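PDB 7CYX: glycine oxidase from Bacillus cereus ATCC 14579, which probably catalyses the FAD-dependent oxidation of glycine by oxygen, with water, to glyoxylate, ammonium and hydrogen peroxide, a step linked to thiamine biosynthesis. Local coordinates for residues 283-286 with 287-291; 109-112 with 113-116; 21-25 with 26-30; 73-76 with 77-81; 348-352 with 353-357. All coordinates share one frame; numbering follows the deposited sequence.

Interaction 1: 283-286 with 287-291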
loop_
_atom_site.group_PDB
_atom_site.type_symbol
_atom_site.label_atom_id
_atom_site.label_comp_id
_atom_site.label_asym_id
_atom_site.label_seq_id
_atom_site.Cartn_x
_atom_site.Cartn_y
_atom_site.Cartn_z
ATOM N N SER A 283 -11.298 15.814 -22.242
ATOM C CA SER A 283 -11.378 17.099 -21.603
ATOM C C SER A 283 -10.361 17.168 -20.448
ATOM O O SER A 283 -9.613 18.151 -20.310
ATOM C CB SER A 283 -12.791 17.357 -21.166
ATOM O OG SER A 283 -12.917 18.633 -20.574
ATOM N N ILE A 284 -10.276 16.092 -19.659
ATOM C CA ILE A 284 -9.427 16.079 -18.474
ATOM C C ILE A 284 -7.962 16.129 -18.885
ATOM O O ILE A 284 -7.169 16.874 -18.296
ATOM C CB ILE A 284 -9.672 14.847 -17.602
ATOM C CG1 ILE A 284 -10.990 14.968 -16.842
ATOM C CG2 ILE A 284 -8.485 14.615 -16.678
ATOM C CD1 ILE A 284 -11.439 13.662 -16.209
ATOM N N LEU A 285 -7.605 15.297 -19.858
ATOM C CA LEU A 285 -6.227 15.183 -20.249
ATOM C C LEU A 285 -5.752 16.468 -20.957
ATOM O O LEU A 285 -4.618 16.905 -20.753
ATOM C CB LEU A 285 -6.045 13.927 -21.105
ATOM C CG LEU A 285 -5.710 12.638 -20.342
ATOM C CD1 LEU A 285 -5.670 11.439 -21.278
ATOM C CD2 LEU A 285 -4.386 12.748 -19.606
ATOM N N GLU A 286 -6.598 17.083 -21.785
ATOM C CA GLU A 286 -6.186 18.276 -22.514
ATOM C C GLU A 286 -5.911 19.408 -21.512
ATOM O O GLU A 286 -5.008 20.245 -21.724
ATOM C CB GLU A 286 -7.241 18.686 -23.545
ATOM C CG GLU A 286 -7.327 17.752 -24.747
ATOM C CD GLU A 286 -6.308 17.959 -25.862
ATOM O OE1 GLU A 286 -5.394 18.822 -25.713
ATOM O OE2 GLU A 286 -6.425 17.245 -26.887
ATOM N N ARG A 287 -6.714 19.459 -20.442
ATOM C CA ARG A 287 -6.551 20.477 -19.430
ATOM C C ARG A 287 -5.225 20.210 -18.705
ATOM O O ARG A 287 -4.499 21.156 -18.360
ATOM C CB ARG A 287 -7.745 20.522 -18.479
ATOM C CG ARG A 287 -7.777 21.772 -17.607
ATOM C CD ARG A 287 -9.079 21.914 -16.834
ATOM N NE ARG A 287 -9.105 23.015 -15.871
ATOM C CZ ARG A 287 -10.129 23.265 -15.063
ATOM N NH1 ARG A 287 -11.225 22.525 -15.141
ATOM N NH2 ARG A 287 -10.045 24.232 -14.165
ATOM N N ALA A 288 -4.883 18.926 -18.520
ATOM C CA ALA A 288 -3.689 18.570 -17.757
ATOM C C ALA A 288 -2.431 18.934 -18.543
ATOM O O ALA A 288 -1.395 19.243 -17.937
ATOM C CB ALA A 288 -3.686 17.114 -17.403
ATOM N N TYR A 289 -2.532 18.888 -19.878
ATOM C CA TYR A 289 -1.414 19.135 -20.755
ATOM C C TYR A 289 -0.990 20.611 -20.638
ATOM O O TYR A 289 0.194 20.901 -20.714
ATOM C CB TYR A 289 -1.731 18.758 -22.209
ATOM C CG TYR A 289 -2.058 17.315 -22.520
ATOM C CD1 TYR A 289 -1.685 16.271 -21.685
ATOM C CD2 TYR A 289 -2.700 16.982 -23.708
ATOM C CE1 TYR A 289 -1.970 14.950 -21.996
ATOM C CE2 TYR A 289 -2.979 15.666 -24.043
ATOM C CZ TYR A 289 -2.624 14.640 -23.178
ATOM O OH TYR A 289 -2.903 13.331 -23.481
ATOM N N THR A 290 -1.949 21.525 -20.454
ATOM C CA THR A 290 -1.644 22.956 -20.349
ATOM C C THR A 290 -0.911 23.283 -19.029
ATOM O O THR A 290 -0.278 24.328 -18.933
ATOM C CB THR A 290 -2.895 23.842 -20.423
ATOM O OG1 THR A 290 -3.531 23.711 -19.157
ATOM C CG2 THR A 290 -3.871 23.501 -21.530
ATOM N N ILE A 291 -1.048 22.421 -18.009
ATOM C CA ILE A 291 -0.424 22.599 -16.694
ATOM C C ILE A 291 0.941 21.897 -16.677
ATOM O O ILE A 291 1.892 22.390 -16.040
ATOM C CB ILE A 291 -1.324 22.064 -15.561
ATOM C CG1 ILE A 291 -2.464 23.020 -15.207
ATOM C CG2 ILE A 291 -0.511 21.742 -14.315
ATOM C CD1 ILE A 291 -3.548 23.131 -16.233
#

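Interaction 2: 109-112 with 113-116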
loop_
_atom_site.group_PDB
_atom_site.type_symbol
_atom_site.label_atom_id
_atom_site.label_comp_id
_atom_site.label_asym_id
_atom_site.label_seq_id
_atom_site.Cartn_x
_atom_site.Cartn_y
_atom_site.Cartn_z
ATOM N N LEU A 109 -4.935 35.527 -5.311
ATOM C CA LEU A 109 -4.385 36.489 -4.346
ATOM C C LEU A 109 -5.441 36.809 -3.276
ATOM O O LEU A 109 -5.105 36.841 -2.098
ATOM C CB LEU A 109 -3.859 37.735 -5.070
ATOM C CG LEU A 109 -2.494 37.573 -5.752
ATOM C CD1 LEU A 109 -2.026 38.882 -6.377
ATOM C CD2 LEU A 109 -1.435 37.068 -4.778
ATOM N N HIS A 110 -6.717 36.922 -3.674
ATOM C CA HIS A 110 -7.853 37.277 -2.772
ATOM C C HIS A 110 -8.141 36.154 -1.764
ATOM O O HIS A 110 -8.446 36.412 -0.591
ATOM C CB HIS A 110 -9.104 37.634 -3.598
ATOM C CG HIS A 110 -10.322 37.956 -2.791
ATOM N ND1 HIS A 110 -10.804 39.248 -2.665
ATOM C CD2 HIS A 110 -11.165 37.170 -2.084
ATOM C CE1 HIS A 110 -11.888 39.242 -1.913
ATOM N NE2 HIS A 110 -12.129 37.978 -1.538
ATOM N N ILE A 111 -8.058 34.904 -2.225
ATOM C CA ILE A 111 -8.284 33.774 -1.342
ATOM C C ILE A 111 -7.234 33.840 -0.227
ATOM O O ILE A 111 -7.573 33.819 0.954
ATOM C CB ILE A 111 -8.243 32.424 -2.094
ATOM C CG1 ILE A 111 -9.135 32.435 -3.342
ATOM C CG2 ILE A 111 -8.586 31.282 -1.143
ATOM C CD1 ILE A 111 -9.747 31.100 -3.721
ATOM N N MET A 112 -5.969 33.925 -0.649
ATOM C CA MET A 112 -4.796 33.929 0.210
ATOM C C MET A 112 -4.901 35.035 1.260
ATOM O O MET A 112 -4.578 34.790 2.413
ATOM C CB MET A 112 -3.515 34.151 -0.599
ATOM C CG MET A 112 -2.312 34.410 0.269
ATOM S SD MET A 112 -0.782 34.415 -0.674
ATOM C CE MET A 112 -0.071 35.973 -0.151
ATOM N N ASP A 113 -5.352 36.226 0.847
ATOM C CA ASP A 113 -5.352 37.413 1.702
ATOM C C ASP A 113 -6.383 37.269 2.832
ATOM O O ASP A 113 -6.116 37.711 3.955
ATOM C CB ASP A 113 -5.504 38.688 0.868
ATOM C CG ASP A 113 -4.247 39.038 0.079
ATOM O OD1 ASP A 113 -3.212 38.353 0.266
ATOM O OD2 ASP A 113 -4.306 39.979 -0.731
ATOM N N TRP A 114 -7.535 36.635 2.567
ATOM C CA TRP A 114 -8.513 36.376 3.640
ATOM C C TRP A 114 -8.051 35.192 4.496
ATOM O O TRP A 114 -8.252 35.182 5.701
ATOM C CB TRP A 114 -9.951 36.227 3.106
ATOM C CG TRP A 114 -10.353 34.913 2.504
ATOM C CD1 TRP A 114 -10.612 34.673 1.183
ATOM C CD2 TRP A 114 -10.650 33.681 3.193
ATOM N NE1 TRP A 114 -11.007 33.374 0.993
ATOM C CE2 TRP A 114 -11.040 32.739 2.207
ATOM C CE3 TRP A 114 -10.602 33.268 4.533
ATOM C CZ2 TRP A 114 -11.371 31.423 2.524
ATOM C CZ3 TRP A 114 -10.929 31.969 4.847
ATOM C CH2 TRP A 114 -11.313 31.060 3.853
ATOM N N GLN A 115 -7.410 34.209 3.865
ATOM C CA GLN A 115 -6.943 33.001 4.550
ATOM C C GLN A 115 -5.876 33.362 5.593
ATOM O O GLN A 115 -5.892 32.876 6.736
ATOM C CB GLN A 115 -6.373 32.018 3.525
ATOM C CG GLN A 115 -6.984 30.628 3.602
ATOM C CD GLN A 115 -7.224 30.008 2.244
ATOM O OE1 GLN A 115 -8.304 29.485 1.980
ATOM N NE2 GLN A 115 -6.222 30.065 1.374
ATOM N N GLN A 116 -4.945 34.226 5.177
ATOM C CA GLN A 116 -3.795 34.640 5.983
ATOM C C GLN A 116 -4.215 35.192 7.358
ATOM O O GLN A 116 -3.507 34.986 8.351
ATOM C CB GLN A 116 -2.996 35.700 5.223
ATOM C CG GLN A 116 -1.496 35.571 5.419
ATOM C CD GLN A 116 -0.783 35.598 4.091
ATOM O OE1 GLN A 116 -0.111 34.635 3.722
ATOM N NE2 GLN A 116 -0.954 36.695 3.359
#

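Interaction 3: 21-25 with 26-30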
loop_
_atom_site.group_PDB
_atom_site.type_symbol
_atom_site.label_atom_id
_atom_site.label_comp_id
_atom_site.label_asym_id
_atom_site.label_seq_id
_atom_site.Cartn_x
_atom_site.Cartn_y
_atom_site.Cartn_z
ATOM N N HIS A 21 -13.798 2.694 13.640
ATOM C CA HIS A 21 -12.481 2.751 14.268
ATOM C C HIS A 21 -12.565 3.334 15.681
ATOM O O HIS A 21 -12.114 2.707 16.600
ATOM C CB HIS A 21 -11.498 3.578 13.440
ATOM C CG HIS A 21 -10.279 3.992 14.199
ATOM N ND1 HIS A 21 -9.237 3.123 14.450
ATOM C CD2 HIS A 21 -9.946 5.158 14.792
ATOM C CE1 HIS A 21 -8.303 3.743 15.152
ATOM N NE2 HIS A 21 -8.715 4.998 15.374
ATOM N N PHE A 22 -13.096 4.556 15.813
ATOM C CA PHE A 22 -13.087 5.297 17.076
ATOM C C PHE A 22 -13.935 4.599 18.148
ATOM O O PHE A 22 -13.522 4.589 19.306
ATOM C CB PHE A 22 -13.532 6.747 16.874
ATOM C CG PHE A 22 -12.502 7.591 16.177
ATOM C CD1 PHE A 22 -11.435 8.135 16.881
ATOM C CD2 PHE A 22 -12.558 7.784 14.804
ATOM C CE1 PHE A 22 -10.472 8.892 16.229
ATOM C CE2 PHE A 22 -11.581 8.523 14.151
ATOM C CZ PHE A 22 -10.549 9.092 14.864
ATOM N N LEU A 23 -15.099 4.039 17.773
ATOM C CA LEU A 23 -16.009 3.349 18.722
ATOM C C LEU A 23 -15.355 2.075 19.254
ATOM O O LEU A 23 -15.237 1.904 20.461
ATOM C CB LEU A 23 -17.326 2.984 18.037
ATOM C CG LEU A 23 -18.347 4.103 17.833
ATOM C CD1 LEU A 23 -19.576 3.548 17.126
ATOM C CD2 LEU A 23 -18.746 4.765 19.144
ATOM N N ALA A 24 -14.954 1.187 18.338
ATOM C CA ALA A 24 -14.327 -0.112 18.679
ATOM C C ALA A 24 -13.063 0.100 19.519
ATOM O O ALA A 24 -12.760 -0.672 20.412
ATOM C CB ALA A 24 -13.978 -0.885 17.427
ATOM N N GLU A 25 -12.307 1.137 19.186
ATOM C CA GLU A 25 -11.096 1.469 19.917
ATOM C C GLU A 25 -11.420 1.679 21.405
ATOM O O GLU A 25 -10.623 1.317 22.252
ATOM C CB GLU A 25 -10.461 2.728 19.329
ATOM C CG GLU A 25 -8.952 2.701 19.356
ATOM C CD GLU A 25 -8.317 3.929 18.731
ATOM O OE1 GLU A 25 -8.970 5.007 18.713
ATOM O OE2 GLU A 25 -7.174 3.799 18.254
ATOM N N ARG A 26 -12.592 2.268 21.682
ATOM C CA ARG A 26 -13.081 2.619 23.028
ATOM C C ARG A 26 -13.911 1.475 23.627
ATOM O O ARG A 26 -14.630 1.691 24.593
ATOM C CB ARG A 26 -13.937 3.895 22.970
ATOM C CG ARG A 26 -13.165 5.189 22.729
ATOM C CD ARG A 26 -14.119 6.345 22.401
ATOM N NE ARG A 26 -13.481 7.510 21.799
ATOM C CZ ARG A 26 -14.032 8.720 21.699
ATOM N NH1 ARG A 26 -15.229 8.952 22.211
ATOM N NH2 ARG A 26 -13.391 9.692 21.063
ATOM N N GLY A 27 -13.848 0.275 23.031
ATOM C CA GLY A 27 -14.422 -0.950 23.619
ATOM C C GLY A 27 -15.898 -1.197 23.311
ATOM O O GLY A 27 -16.527 -2.038 23.983
ATOM N N HIS A 28 -16.465 -0.498 22.313
ATOM C CA HIS A 28 -17.862 -0.714 21.889
ATOM C C HIS A 28 -17.920 -1.865 20.884
ATOM O O HIS A 28 -17.091 -1.915 20.005
ATOM C CB HIS A 28 -18.448 0.522 21.205
ATOM C CG HIS A 28 -18.602 1.710 22.081
ATOM N ND1 HIS A 28 -19.826 2.103 22.567
ATOM C CD2 HIS A 28 -17.699 2.602 22.537
ATOM C CE1 HIS A 28 -19.673 3.187 23.291
ATOM N NE2 HIS A 28 -18.379 3.519 23.286
ATOM N N LYS A 29 -18.910 -2.758 21.008
ATOM C CA LYS A 29 -19.062 -3.864 20.072
ATOM C C LYS A 29 -19.841 -3.368 18.847
ATOM O O LYS A 29 -21.013 -2.999 18.922
ATOM C CB LYS A 29 -19.657 -5.086 20.782
ATOM C CG LYS A 29 -18.797 -5.648 21.918
ATOM C CD LYS A 29 -17.296 -5.296 21.843
ATOM C CE LYS A 29 -16.500 -5.688 23.073
ATOM N NZ LYS A 29 -15.823 -6.993 22.893
ATOM N N VAL A 30 -19.139 -3.321 17.713
ATOM C CA VAL A 30 -19.592 -2.578 16.555
ATOM C C VAL A 30 -19.647 -3.529 15.360
ATOM O O VAL A 30 -18.880 -4.506 15.284
ATOM C CB VAL A 30 -18.725 -1.339 16.263
ATOM C CG1 VAL A 30 -18.821 -0.305 17.365
ATOM C CG2 VAL A 30 -17.279 -1.679 16.004
#

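Interaction 4: 73-76 with 77-81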
loop_
_atom_site.group_PDB
_atom_site.type_symbol
_atom_site.label_atom_id
_atom_site.label_comp_id
_atom_site.label_asym_id
_atom_site.label_seq_id
_atom_site.Cartn_x
_atom_site.Cartn_y
_atom_site.Cartn_z
ATOM N N PHE A 73 -4.281 14.003 11.496
ATOM C CA PHE A 73 -3.840 13.051 10.456
ATOM C C PHE A 73 -2.438 12.507 10.722
ATOM O O PHE A 73 -2.202 11.332 10.465
ATOM C CB PHE A 73 -3.925 13.675 9.064
ATOM C CG PHE A 73 -5.222 13.373 8.362
ATOM C CD1 PHE A 73 -5.443 12.132 7.793
ATOM C CD2 PHE A 73 -6.226 14.317 8.290
ATOM C CE1 PHE A 73 -6.634 11.847 7.153
ATOM C CE2 PHE A 73 -7.422 14.026 7.650
ATOM C CZ PHE A 73 -7.622 12.796 7.080
ATOM N N PRO A 74 -1.448 13.322 11.166
ATOM C CA PRO A 74 -0.097 12.815 11.429
ATOM C C PRO A 74 -0.077 11.664 12.447
ATOM O O PRO A 74 0.415 10.599 12.116
ATOM C CB PRO A 74 0.680 14.054 11.911
ATOM C CG PRO A 74 -0.071 15.213 11.290
ATOM C CD PRO A 74 -1.527 14.781 11.327
ATOM N N GLN A 75 -0.660 11.858 13.633
ATOM C CA GLN A 75 -0.678 10.808 14.684
ATOM C C GLN A 75 -1.577 9.631 14.249
ATOM O O GLN A 75 -1.221 8.470 14.482
ATOM C CB GLN A 75 -1.057 11.396 16.051
ATOM C CG GLN A 75 -1.878 10.475 16.956
ATOM C CD GLN A 75 -3.381 10.630 16.799
ATOM O OE1 GLN A 75 -3.911 11.740 16.692
ATOM N NE2 GLN A 75 -4.098 9.510 16.800
ATOM N N LEU A 76 -2.730 9.921 13.632
ATOM C CA LEU A 76 -3.682 8.873 13.216
ATOM C C LEU A 76 -2.979 7.861 12.306
ATOM O O LEU A 76 -3.106 6.646 12.511
ATOM C CB LEU A 76 -4.866 9.505 12.482
ATOM C CG LEU A 76 -5.890 8.519 11.921
ATOM C CD1 LEU A 76 -6.429 7.600 13.017
ATOM C CD2 LEU A 76 -7.026 9.266 11.232
ATOM N N ALA A 77 -2.234 8.394 11.326
ATOM C CA ALA A 77 -1.492 7.631 10.340
ATOM C C ALA A 77 -0.543 6.628 11.017
ATOM O O ALA A 77 -0.584 5.438 10.710
ATOM C CB ALA A 77 -0.731 8.576 9.442
ATOM N N ALA A 78 0.313 7.137 11.916
ATOM C CA ALA A 78 1.322 6.344 12.649
ATOM C C ALA A 78 0.646 5.207 13.409
ATOM O O ALA A 78 1.118 4.074 13.347
ATOM C CB ALA A 78 2.108 7.214 13.604
ATOM N N VAL A 79 -0.446 5.544 14.113
ATOM C CA VAL A 79 -1.237 4.598 14.912
ATOM C C VAL A 79 -1.743 3.472 14.009
ATOM O O VAL A 79 -1.609 2.312 14.352
ATOM C CB VAL A 79 -2.412 5.294 15.621
ATOM C CG1 VAL A 79 -3.452 4.292 16.112
ATOM C CG2 VAL A 79 -1.929 6.188 16.756
ATOM N N LEU A 80 -2.349 3.846 12.873
ATOM C CA LEU A 80 -3.014 2.899 11.987
ATOM C C LEU A 80 -1.971 1.940 11.391
ATOM O O LEU A 80 -2.146 0.720 11.428
ATOM C CB LEU A 80 -3.766 3.669 10.893
ATOM C CG LEU A 80 -5.046 4.396 11.319
ATOM C CD1 LEU A 80 -5.542 5.284 10.190
ATOM C CD2 LEU A 80 -6.145 3.434 11.743
ATOM N N ARG A 81 -0.888 2.503 10.847
ATOM C CA ARG A 81 0.220 1.698 10.327
ATOM C C ARG A 81 0.639 0.660 11.383
ATOM O O ARG A 81 0.647 -0.536 11.078
ATOM C CB ARG A 81 1.383 2.587 9.871
ATOM C CG ARG A 81 2.690 1.844 9.624
ATOM C CD ARG A 81 2.605 0.644 8.680
ATOM N NE ARG A 81 3.092 -0.607 9.274
ATOM C CZ ARG A 81 3.740 -1.578 8.628
ATOM N NH1 ARG A 81 4.244 -1.357 7.425
ATOM N NH2 ARG A 81 3.899 -2.761 9.201
#

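Interaction 5: 348-352 with 353-357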
loop_
_atom_site.group_PDB
_atom_site.type_symbol
_atom_site.label_atom_id
_atom_site.label_comp_id
_atom_site.label_asym_id
_atom_site.label_seq_id
_atom_site.Cartn_x
_atom_site.Cartn_y
_atom_site.Cartn_z
ATOM N N MET A 348 -18.584 11.551 16.358
ATOM C CA MET A 348 -19.698 10.650 16.434
ATOM C C MET A 348 -19.524 9.752 17.673
ATOM O O MET A 348 -20.455 9.543 18.425
ATOM C CB MET A 348 -19.811 9.820 15.146
ATOM C CG MET A 348 -21.211 9.762 14.541
ATOM S SD MET A 348 -22.122 11.328 14.319
ATOM C CE MET A 348 -20.863 12.318 13.528
ATOM N N ALA A 349 -18.310 9.251 17.911
ATOM C CA ALA A 349 -18.092 8.376 19.058
ATOM C C ALA A 349 -18.270 9.150 20.380
ATOM O O ALA A 349 -18.897 8.628 21.308
ATOM C CB ALA A 349 -16.743 7.712 18.971
ATOM N N ASP A 350 -17.767 10.392 20.442
ATOM C CA ASP A 350 -17.981 11.276 21.597
ATOM C C ASP A 350 -19.488 11.421 21.857
ATOM O O ASP A 350 -19.948 11.234 22.990
ATOM C CB ASP A 350 -17.320 12.643 21.398
ATOM C CG ASP A 350 -15.833 12.717 21.709
ATOM O OD1 ASP A 350 -15.245 11.685 22.135
ATOM O OD2 ASP A 350 -15.270 13.819 21.533
ATOM N N LEU A 351 -20.248 11.703 20.793
ATOM C CA LEU A 351 -21.682 11.906 20.876
ATOM C C LEU A 351 -22.404 10.618 21.293
ATOM O O LEU A 351 -23.407 10.648 22.014
ATOM C CB LEU A 351 -22.197 12.368 19.510
ATOM C CG LEU A 351 -23.716 12.440 19.379
ATOM C CD1 LEU A 351 -24.284 13.427 20.391
ATOM C CD2 LEU A 351 -24.111 12.831 17.958
ATOM N N ILE A 352 -21.951 9.484 20.770
ATOM C CA ILE A 352 -22.578 8.223 21.115
ATOM C C ILE A 352 -22.336 7.920 22.604
ATOM O O ILE A 352 -23.181 7.318 23.228
ATOM C CB ILE A 352 -22.078 7.099 20.183
ATOM C CG1 ILE A 352 -22.688 7.263 18.784
ATOM C CG2 ILE A 352 -22.358 5.724 20.782
ATOM C CD1 ILE A 352 -22.081 6.387 17.702
ATOM N N GLU A 353 -21.177 8.337 23.143
ATOM C CA GLU A 353 -20.773 8.094 24.550
ATOM C C GLU A 353 -21.237 9.232 25.483
ATOM O O GLU A 353 -20.760 9.336 26.604
ATOM C CB GLU A 353 -19.247 8.022 24.677
ATOM C CG GLU A 353 -18.623 6.737 24.169
ATOM C CD GLU A 353 -17.149 6.567 24.512
ATOM O OE1 GLU A 353 -16.456 7.595 24.733
ATOM O OE2 GLU A 353 -16.687 5.404 24.551
ATOM N N GLY A 354 -22.098 10.131 25.001
ATOM C CA GLY A 354 -22.593 11.242 25.794
ATOM C C GLY A 354 -21.525 12.267 26.152
ATOM O O GLY A 354 -21.793 13.164 26.944
ATOM N N LYS A 355 -20.327 12.174 25.560
ATOM C CA LYS A 355 -19.206 13.056 25.941
ATOM C C LYS A 355 -19.313 14.416 25.240
ATOM O O LYS A 355 -18.584 15.346 25.608
ATOM C CB LYS A 355 -17.846 12.412 25.635
ATOM C CG LYS A 355 -17.492 11.207 26.500
ATOM C CD LYS A 355 -16.100 10.653 26.270
ATOM C CE LYS A 355 -15.819 9.430 27.128
ATOM N NZ LYS A 355 -14.455 8.889 26.893
ATOM N N GLN A 356 -20.186 14.521 24.227
ATOM C CA GLN A 356 -20.419 15.773 23.488
ATOM C C GLN A 356 -21.936 15.933 23.281
ATOM O O GLN A 356 -22.675 14.940 23.302
ATOM C CB GLN A 356 -19.565 15.743 22.211
ATOM C CG GLN A 356 -19.248 17.114 21.628
ATOM C CD GLN A 356 -18.006 17.187 20.766
ATOM O OE1 GLN A 356 -17.844 18.112 19.969
ATOM N NE2 GLN A 356 -17.106 16.229 20.925
ATOM N N GLU A 357 -22.403 17.187 23.153
ATOM C CA GLU A 357 -23.835 17.521 22.918
ATOM C C GLU A 357 -24.143 17.422 21.420
ATOM O O GLU A 357 -23.231 17.511 20.575
ATOM C CB GLU A 357 -24.210 18.941 23.371
ATOM C CG GLU A 357 -23.985 19.232 24.853
ATOM C CD GLU A 357 -24.658 18.310 25.862
ATOM O OE1 GLU A 357 -25.493 17.476 25.463
ATOM O OE2 GLU A 357 -24.333 18.419 27.059
#

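Interaction 1: 283-286 with 287-291
Leu-285 and Tyr-289 stand one turn apart on the helix 278-291 that lies against a beta sheet. Regular helical bonds link the two segments, among them Tyr-289 N to Leu-285 O at 3.0 Å. The same Tyr-289 N makes a weak second bond to Glu-286 O. Tyr-289 holds CG anti to its own carbonyl carbon, beside the backbone N (chi1 -62°). This lays the ring back over the preceding turn. One ring face lies above Leu-285 O, which is 3.1 Å from Tyr-289 CG and nearer the rim than the centre. The outer part of the ring slants across the Leu-285 side chain. Here Leu-285 CD2 is 4.0 Å from Tyr-289 CE1. Glu-286 bends at chi2 (-82°), and its OE1 comes 3.8 Å from Tyr-289 CD2. Carboxylate and ring are turned 68° apart, so they do not stack. Further on, Thr-290 OG1 donates to Arg-287 O at 2.8 Å and also bonds to Gln-100. Ile-284 and Ala-288 pack on strands 251-256 and 260-269. The apolar side thus faces the sheet while Ser-283, Glu-286 and Thr-290 are exposed, an arrangement typical of an amphipathic helix laid on a beta sheet.

Interaction 2: 109-112 with 113-116
The carbonyls of Leu-109 to Met-112 take the amides of Asp-113 to Gln-116 in regular i to i+4 steps of helix 102-116. Gln-115 N reaches Ile-111 O at 2.9 Å, in the carbonyl plane. Trp-114 N adds a weak bond to the same oxygen. The indole CG sits between the backbone N and the carbonyl carbon (chi1 80°), which folds the ring back onto the preceding turn. One indole face lies over Ile-111 O, 3.2 Å from Trp-114 CD1 and toward the ring rim. The side chains of His-110 and Trp-114 cross at about a right angle and their rings meet obliquely, His-110 CD2 being 4.1 Å from Trp-114 CD1. Ile-111 and Gln-115 run side by side, with Ile-111 CG2 3.6 Å from Gln-115 OE1. Gln-115 NE2 makes a weak bond to Tyr-147 OH. Met-112 likewise lies alongside Gln-116. Leu-109 and Met-112 pack on Phe-124 of strand 123-126, so this face joins the helix to a sheet edge. Asp-113 folds its carboxylate toward the backbone. Asp-113 OD1 and Leu-109 O are both acceptors and do not bond. One carboxylate face lies over Leu-109 O, with Asp-113 CG 3.2 Å from that oxygen.

Interaction 3: 21-25 with 26-30
Leu-23 and His-28 both hold CG anti to the carbonyl carbon, with chi1 -78° and -66°, and this brings the leucine branch over the imidazole. Leu-23 CD2 stands over the centre of one His-28 face, 4.2 Å from the ring centroid and 10° off its normal. It is a CH-pi contact. The backbone below forms a Schellman motif that ends the helix. Gly-27 has positive phi and is the C-prime residue. Its N bonds to Ala-24 O at 3.0 Å, and His-28 N bonds to Leu-23 O at 3.3 Å. Leu-23 O also takes Arg-26 N at 2.9 Å, so two amides grip it from opposite faces of its plane. After the turn the chain doubles back along the helix. Val-30 splits its methyls between two helix residues. CG1 touches Leu-23 CB at 3.7 Å, and CG2 touches Ala-24 CB at the same distance. The aliphatic part of Arg-26 runs close to Phe-22 O, with Arg-26 CG 3.5 Å away, and the chain ends in salt bridges to Asp-350 and Glu-353. His-28 NE2 bonds to Glu-353 as well. The turn completes a beta-alpha-beta unit of the Rossmann-type FAD domain, from strand 5-10 through helix 14-25 to strand 30-33. Leu-23 is wedged between Val-7 of strand 5-10 and Ala-349 and Ile-352 of helix 341-352.

Interaction 4: 73-76 with 77-81
Leu-76 O accepts Leu-80 N at 2.9 Å, the shortest polar bond between the two segments. The side chain of Leu-80 lies against the same oxygen, with Leu-80 CG 3.2 Å from Leu-76 O. Leu-80 holds CG anti to its carbonyl carbon (chi1 -73°), which folds its branch back toward the preceding turn of helix 73-84. Leu-76 keeps its own CG beside its carbonyl carbon. The two meet at a slant, Leu-76 CG being 3.7 Å from Leu-80 CD1. A second pair lies on another side of the helix. Gln-75 bends at chi2 (-91°) and runs alongside Val-79, pointing the same way. Its NE2 comes to 4.0 Å from Val-79 CG2. Val-79 N bonds to Gln-75 O at 3.0 Å. The bond from Ala-78 N to Pro-74 O is weak. Leu-76 and Leu-80 pack on helix 155-168 through Phe-162, Leu-158 and Ser-165. Phe-73 lies close to the FAD-binding Ile-338 and Leu-339. Arg-81 makes a salt bridge to Asp-87 of the second subunit. Across the contact the polar bonds are all main chain. The side chains meet by van der Waals packing, so the fit of the leucines probably rests on shape rather than charge.

Interaction 5: 348-352 with 353-357
Asp-350 and Gln-356 slant past each other where the chain leaves helix 341-352, with carboxylate and amide planes 45° apart. Gln-356 stretches out with CG anti to the backbone N (chi1 -157°), which brings its amide alongside the carboxylate, with NE2 close to the carboxylate plane on the OD2 side. Gln-356 NE2 is 3.1 Å from Asp-350 OD2. The other oxygen, OD1, forms a salt bridge with Arg-26. Leu-351 turns its CD1 to the backbone of the returning chain, 3.7 Å from Gln-356 O. Glu-353 folds back beside the last helical turn, its CG 3.4 Å from Ala-349 O. Its carboxylate reaches out to Arg-26 and His-28, and OE1 also takes Lys-355 NZ in a salt bridge of 3.2 Å. Asp-350 and Glu-353 thus gather with Arg-26 and Lys-355 on one side of the turn, which probably balances their charge. The backbone closes underneath. Glu-353 N bonds to Ala-349 O at 2.9 Å, and Lys-355 N to Asp-350 O at 2.8 Å. Gly-354 N adds a weak bond to Leu-351 O. Ile-352 packs on strands 203-206 and 327-331. Gly-354, with positive phi, is the C-prime residue. The arrangement is a Schellman motif, the classic end of an alpha helix.

How the interactions relate
From the N terminus the order is interaction 3, 4, 2, 1, 5. Each stays within one helix or the turn and short return that follow it, so all are in series and none nests or crosses. Interactions 3 and 5 both close a helix with a glycine turn, and they meet directly. Leu-23 packs on Ala-349, and Arg-26 pairs with Asp-350, which ties the first beta-alpha-beta unit to helix 341-352. Interaction 4 touches interaction 3 where His-21 meets Leu-76 and Leu-80. Interactions 2 and 1 lie apart, on helices beside the eight-stranded sheet. Interaction 1 is about 44 Å from interaction 3, centre to centre, across the chain's centre.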